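Local structure of legionella ubiquitin-specific protease A domain-containing protein (Legionella pneumophila subsp. pneumophila, 5DGG) at residues P156-T161 with R177-A182; I57-G62 with A95-Y100. The protein is of uncharacterised function but, as a Legionella ubiquitin-specific protease A family member of the CA peptidase clan, probably acts on ubiquitin conjugates through this central domain. One frame throughout, in Å; residues are numbered along the deposited sequence.

Contact 1: residues P156-T161 with R177-A182; sequences PILIDT and REETRA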
loop_
_atom_site.group_PDB
_atom_site.type_symbol
_atom_site.label_atom_id
_atom_site.label_comp_id
_atom_site.label_asym_id
_atom_site.label_seq_id
_atom_site.Cartn_x
_atom_site.Cartn_y
_atom_site.Cartn_z
ATOM N N PRO A 156 -1.413 13.757 7.827
ATOM C CA PRO A 156 -0.146 14.457 7.607
ATOM C C PRO A 156 0.911 14.091 8.630
ATOM O O PRO A 156 2.102 14.116 8.327
ATOM C CB PRO A 156 -0.523 15.941 7.741
ATOM C CG PRO A 156 -1.998 16.004 7.659
ATOM C CD PRO A 156 -2.533 14.675 8.094
ATOM N N ILE A 157 0.490 13.708 9.828
ATOM C CA ILE A 157 1.458 13.353 10.858
ATOM C C ILE A 157 2.258 12.132 10.445
ATOM O O ILE A 157 3.485 12.098 10.581
ATOM C CB ILE A 157 0.800 13.095 12.208
ATOM C CG1 ILE A 157 0.014 14.345 12.660
ATOM C CG2 ILE A 157 1.873 12.780 13.230
ATOM C CD1 ILE A 157 -0.909 14.101 13.849
ATOM N N LEU A 158 1.560 11.120 9.935
ATOM C CA LEU A 158 2.263 9.941 9.429
ATOM C C LEU A 158 3.146 10.244 8.229
ATOM O O LEU A 158 4.247 9.710 8.134
ATOM C CB LEU A 158 1.281 8.817 9.079
ATOM C CG LEU A 158 0.357 8.335 10.168
ATOM C CD1 LEU A 158 -0.522 7.243 9.603
ATOM C CD2 LEU A 158 1.093 7.816 11.383
ATOM N N ILE A 159 2.671 11.069 7.300
ATOM C CA ILE A 159 3.474 11.412 6.148
ATOM C C ILE A 159 4.753 12.143 6.534
ATOM O O ILE A 159 5.814 11.843 6.013
ATOM C CB ILE A 159 2.695 12.310 5.183
ATOM C CG1 ILE A 159 1.559 11.522 4.548
ATOM C CG2 ILE A 159 3.616 12.883 4.123
ATOM C CD1 ILE A 159 0.535 12.388 3.839
ATOM N N ASP A 160 4.618 13.146 7.406
ATOM C CA ASP A 160 5.773 13.978 7.787
ATOM C C ASP A 160 6.723 13.211 8.682
ATOM O O ASP A 160 7.924 13.414 8.607
ATOM C CB ASP A 160 5.362 15.298 8.476
ATOM C CG ASP A 160 4.423 16.175 7.608
ATOM O OD1 ASP A 160 4.307 15.955 6.373
ATOM O OD2 ASP A 160 3.767 17.058 8.194
ATOM N N THR A 161 6.216 12.318 9.521
ATOM C CA THR A 161 7.136 11.478 10.294
ATOM C C THR A 161 7.953 10.584 9.358
ATOM O O THR A 161 9.224 10.547 9.403
ATOM C CB THR A 161 6.405 10.676 11.358
ATOM O OG1 THR A 161 5.740 11.589 12.243
ATOM C CG2 THR A 161 7.388 9.808 12.146
ATOM N N ARG A 177 0.689 4.392 16.912
ATOM C CA ARG A 177 -0.078 4.114 18.146
ATOM C C ARG A 177 -1.036 5.235 18.469
ATOM O O ARG A 177 -2.250 5.033 18.567
ATOM C CB ARG A 177 0.861 3.892 19.325
ATOM C CG ARG A 177 1.589 2.569 19.221
ATOM C CD ARG A 177 2.854 2.505 20.065
ATOM N NE ARG A 177 2.649 1.888 21.386
ATOM C CZ ARG A 177 2.425 0.586 21.593
ATOM N NH1 ARG A 177 2.339 -0.266 20.569
ATOM N NH2 ARG A 177 2.260 0.126 22.828
ATOM N N GLU A 178 -0.478 6.431 18.598
ATOM C CA GLU A 178 -1.270 7.621 18.880
ATOM C C GLU A 178 -2.381 7.850 17.893
ATOM O O GLU A 178 -3.490 8.153 18.292
ATOM C CB GLU A 178 -0.395 8.878 18.924
ATOM C CG GLU A 178 0.144 9.221 20.291
ATOM C CD GLU A 178 -0.928 9.154 21.374
ATOM O OE1 GLU A 178 -0.760 8.335 22.299
ATOM O OE2 GLU A 178 -1.950 9.882 21.286
ATOM N N GLU A 179 -2.113 7.722 16.608
ATOM C CA GLU A 179 -3.160 7.991 15.614
ATOM C C GLU A 179 -4.245 6.913 15.678
ATOM O O GLU A 179 -5.423 7.163 15.366
ATOM C CB GLU A 179 -2.582 8.087 14.196
ATOM C CG GLU A 179 -1.712 9.317 13.988
ATOM C CD GLU A 179 -2.429 10.601 14.322
ATOM O OE1 GLU A 179 -3.373 10.967 13.595
ATOM O OE2 GLU A 179 -2.058 11.248 15.324
ATOM N N THR A 180 -3.827 5.720 16.090
ATOM C CA THR A 180 -4.718 4.593 16.233
ATOM C C THR A 180 -5.723 4.841 17.352
ATOM O O THR A 180 -6.937 4.786 17.112
ATOM C CB THR A 180 -3.912 3.301 16.456
ATOM O OG1 THR A 180 -3.389 2.900 15.183
ATOM C CG2 THR A 180 -4.794 2.179 17.046
ATOM N N ARG A 181 -5.205 5.131 18.546
ATOM C CA ARG A 181 -6.025 5.528 19.705
ATOM C C ARG A 181 -7.038 6.637 19.372
ATOM O O ARG A 181 -8.200 6.568 19.766
ATOM C CB ARG A 181 -5.107 5.928 20.871
ATOM C CG ARG A 181 -5.641 7.017 21.803
ATOM C CD ARG A 181 -4.519 7.685 22.605
ATOM N NE ARG A 181 -4.378 7.149 23.960
ATOM C CZ ARG A 181 -3.385 6.378 24.419
ATOM N NH1 ARG A 181 -2.365 5.995 23.650
ATOM N NH2 ARG A 181 -3.419 5.982 25.693
ATOM N N ALA A 182 -6.593 7.655 18.649
ATOM C CA ALA A 182 -7.484 8.700 18.186
ATOM C C ALA A 182 -8.632 8.102 17.374
ATOM O O ALA A 182 -9.780 8.507 17.540
ATOM C CB ALA A 182 -6.730 9.725 17.354
#

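Contact 2: residues I57-G62 with A95-Y100; sequences IPVGPG and AVLDDY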
loop_
_atom_site.group_PDB
_atom_site.type_symbol
_atom_site.label_atom_id
_atom_site.label_comp_id
_atom_site.label_asym_id
_atom_site.label_seq_id
_atom_site.Cartn_x
_atom_site.Cartn_y
_atom_site.Cartn_z
ATOM N N ILE A 57 -3.075 -1.229 -2.654
ATOM C CA ILE A 57 -3.299 -2.505 -1.935
ATOM C C ILE A 57 -2.233 -2.723 -0.909
ATOM O O ILE A 57 -1.061 -2.759 -1.249
ATOM C CB ILE A 57 -3.309 -3.750 -2.892
ATOM C CG1 ILE A 57 -4.104 -3.477 -4.162
ATOM C CG2 ILE A 57 -3.874 -4.964 -2.128
ATOM C CD1 ILE A 57 -4.199 -4.655 -5.136
ATOM N N PRO A 58 -2.603 -2.882 0.375
ATOM C CA PRO A 58 -1.596 -3.324 1.298
ATOM C C PRO A 58 -1.426 -4.833 1.262
ATOM O O PRO A 58 -2.396 -5.555 1.385
ATOM C CB PRO A 58 -2.116 -2.842 2.648
ATOM C CG PRO A 58 -3.628 -2.758 2.460
ATOM C CD PRO A 58 -3.935 -2.785 1.005
ATOM N N VAL A 59 -0.213 -5.313 1.068
ATOM C CA VAL A 59 0.000 -6.748 0.853
ATOM C C VAL A 59 0.883 -7.322 1.952
ATOM O O VAL A 59 2.021 -6.899 2.151
ATOM C CB VAL A 59 0.630 -7.043 -0.502
ATOM C CG1 VAL A 59 0.836 -8.534 -0.712
ATOM C CG2 VAL A 59 -0.230 -6.477 -1.612
ATOM N N GLY A 60 0.331 -8.281 2.668
ATOM C CA GLY A 60 1.066 -8.971 3.694
ATOM C C GLY A 60 0.941 -10.467 3.564
ATOM O O GLY A 60 0.823 -10.976 2.485
ATOM N N PRO A 61 0.985 -11.183 4.695
ATOM C CA PRO A 61 1.089 -10.604 6.025
ATOM C C PRO A 61 2.533 -10.603 6.423
ATOM O O PRO A 61 3.406 -10.939 5.610
ATOM C CB PRO A 61 0.281 -11.588 6.861
ATOM C CG PRO A 61 0.669 -12.893 6.264
ATOM C CD PRO A 61 0.916 -12.651 4.784
ATOM N N GLY A 62 2.822 -10.186 7.640
ATOM C CA GLY A 62 4.203 -10.152 8.063
ATOM C C GLY A 62 4.976 -8.954 7.569
ATOM O O GLY A 62 4.801 -7.896 8.099
ATOM N N ALA A 95 10.794 -7.146 -5.434
ATOM C CA ALA A 95 10.814 -8.165 -6.501
ATOM C C ALA A 95 9.930 -9.347 -6.158
ATOM O O ALA A 95 9.349 -9.992 -7.039
ATOM C CB ALA A 95 12.252 -8.630 -6.758
ATOM N N VAL A 96 9.762 -9.571 -4.870
ATOM C CA VAL A 96 8.956 -10.671 -4.403
ATOM C C VAL A 96 7.476 -10.515 -4.819
ATOM O O VAL A 96 6.724 -11.480 -4.838
ATOM C CB VAL A 96 9.154 -10.835 -2.873
ATOM C CG1 VAL A 96 8.270 -9.887 -2.080
ATOM C CG2 VAL A 96 8.933 -12.262 -2.449
ATOM N N LEU A 97 7.046 -9.303 -5.176
ATOM C CA LEU A 97 5.673 -9.070 -5.608
ATOM C C LEU A 97 5.451 -9.038 -7.100
ATOM O O LEU A 97 4.291 -8.968 -7.505
ATOM C CB LEU A 97 5.094 -7.757 -5.030
ATOM C CG LEU A 97 4.913 -7.726 -3.507
ATOM C CD1 LEU A 97 4.314 -6.406 -3.090
ATOM C CD2 LEU A 97 4.053 -8.846 -3.004
ATOM N N ASP A 98 6.501 -9.086 -7.917
ATOM C CA ASP A 98 6.329 -8.882 -9.368
ATOM C C ASP A 98 5.365 -9.902 -9.955
ATOM O O ASP A 98 4.368 -9.543 -10.583
ATOM C CB ASP A 98 7.652 -8.952 -10.135
ATOM C CG ASP A 98 8.578 -7.776 -9.865
ATOM O OD1 ASP A 98 8.210 -6.816 -9.137
ATOM O OD2 ASP A 98 9.747 -7.811 -10.330
ATOM N N ASP A 99 5.620 -11.185 -9.703
ATOM C CA ASP A 99 4.816 -12.258 -10.297
ATOM C C ASP A 99 3.427 -12.272 -9.744
ATOM O O ASP A 99 2.486 -12.484 -10.481
ATOM C CB ASP A 99 5.426 -13.622 -9.984
ATOM C CG ASP A 99 6.602 -13.938 -10.867
ATOM O OD1 ASP A 99 6.520 -13.664 -12.094
ATOM O OD2 ASP A 99 7.613 -14.449 -10.328
ATOM N N TYR A 100 3.352 -12.055 -8.432
ATOM C CA TYR A 100 2.114 -12.051 -7.688
ATOM C C TYR A 100 1.169 -11.029 -8.237
ATOM O O TYR A 100 0.006 -11.346 -8.531
ATOM C CB TYR A 100 2.360 -11.783 -6.192
ATOM C CG TYR A 100 1.105 -11.786 -5.345
ATOM C CD1 TYR A 100 0.452 -12.991 -5.047
ATOM C CD2 TYR A 100 0.559 -10.616 -4.843
ATOM C CE1 TYR A 100 -0.692 -12.998 -4.268
ATOM C CE2 TYR A 100 -0.588 -10.618 -4.076
ATOM C CZ TYR A 100 -1.196 -11.835 -3.781
ATOM O OH TYR A 100 -2.337 -11.899 -3.048
#

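Contact 1: residues P156-T161 with R177-A182
The carbonyl oxygen of Ile157, whose side chain meets Glu179, accepts two bonds from Thr161: OG1 donates at 2.8 Å and the backbone N at 2.9 Å. The two donors come from opposite faces of the carbonyl plane, and the hydroxyl lies 31° out of it. This helical turn belongs to one arm of an antiparallel helical hairpin, since residues 156-161 and 177-182 run in nearly opposite directions and a short loop joins their helices. The nearest CA atoms, those of Leu158 and Glu179, are 8.5 Å apart, and the helices meet here through few side chains. Glu179 contributes most. Its chain folds at chi2 (-55°), which turns the carboxylate across the end of Ile157 rather than straight out. OE1 of that carboxylate bonds to Asn155 ND2, while OD1 of the same asparagine receives the backbone N of Leu158; one amide thus ties the glutamate to the start of helix 156-165. Leu158 lies deeper, covered also by helices 132-146 and 8-14, and its CD2 touches Glu179 CG at 4.1 Å. Nearer the surface, Ile157 CD1 approaches Glu179 OE2 to 3.4 Å, a methyl set against the carboxylate oxygen.

Contact 2: residues I57-G62 with A95-Y100
Val59 turns CG1 to the far side of its CB from the backbone N (chi1 -180°), and Tyr100 does the same with its ring (chi1 -179°), while in Leu97 CG lies anti to the carbonyl carbon (chi1 -66°) and, with CD1 taking the extended place, CD2 is the branch turned to the valine. These torsions bring three apolar groups together in a helix-on-sheet packing, with one strand residue set against two helix-side residues. The evidence is that CB of all three points across the contact and that CG1 alone makes the close approaches from Val59. It meets Leu97 CD2 at 4.0 Å and Tyr100 CE2 at 4.2 Å. Leu97 and Tyr100 are three positions apart, about one helical turn, and come close themselves, with Leu97 CD2 4.3 Å from Tyr100 CD2. The valine methyl therefore touches both the leucine branch and the phenol ring. Val59 and Leu97 pass each other in opposite directions and meet at one pair of methyls. The contacts across the two segments are purely apolar, and both aliphatic residues are buried. Val59 stays in the sheet through backbone bonds to Arg65, and its side chain also touches Val67. On the helix side, Leu97 extends the packing over strands 65-70 and 81-86, whereas Tyr100 reaches Leu28 of strand 22-29, so that the start of helix 98-108 spans several neighbouring strands of the mixed sheet.

Contact 2 comes first along the chain and closes before contact 1 opens, and the two lie on opposite sides of the chain's centre, with their own centres 24 Å apart. Their nearest atoms are about 12 Å from each other, so neither touches the other. Contact 2 lies on the mixed sheet, at strand 54-60, next to the outermost strand 22-29; its helix 98-108 forms the crossover between the parallel neighbours 81-86 and 115-120. Contact 1 joins helices 156-165 and 171-183, the last two of the chain, and shares no helix or strand with it. Both lie in the Legionella ubiquitin-specific protease A domain, consistent with two separate parts of one fold: a buried sheet-helix core and a more peripheral helical pair.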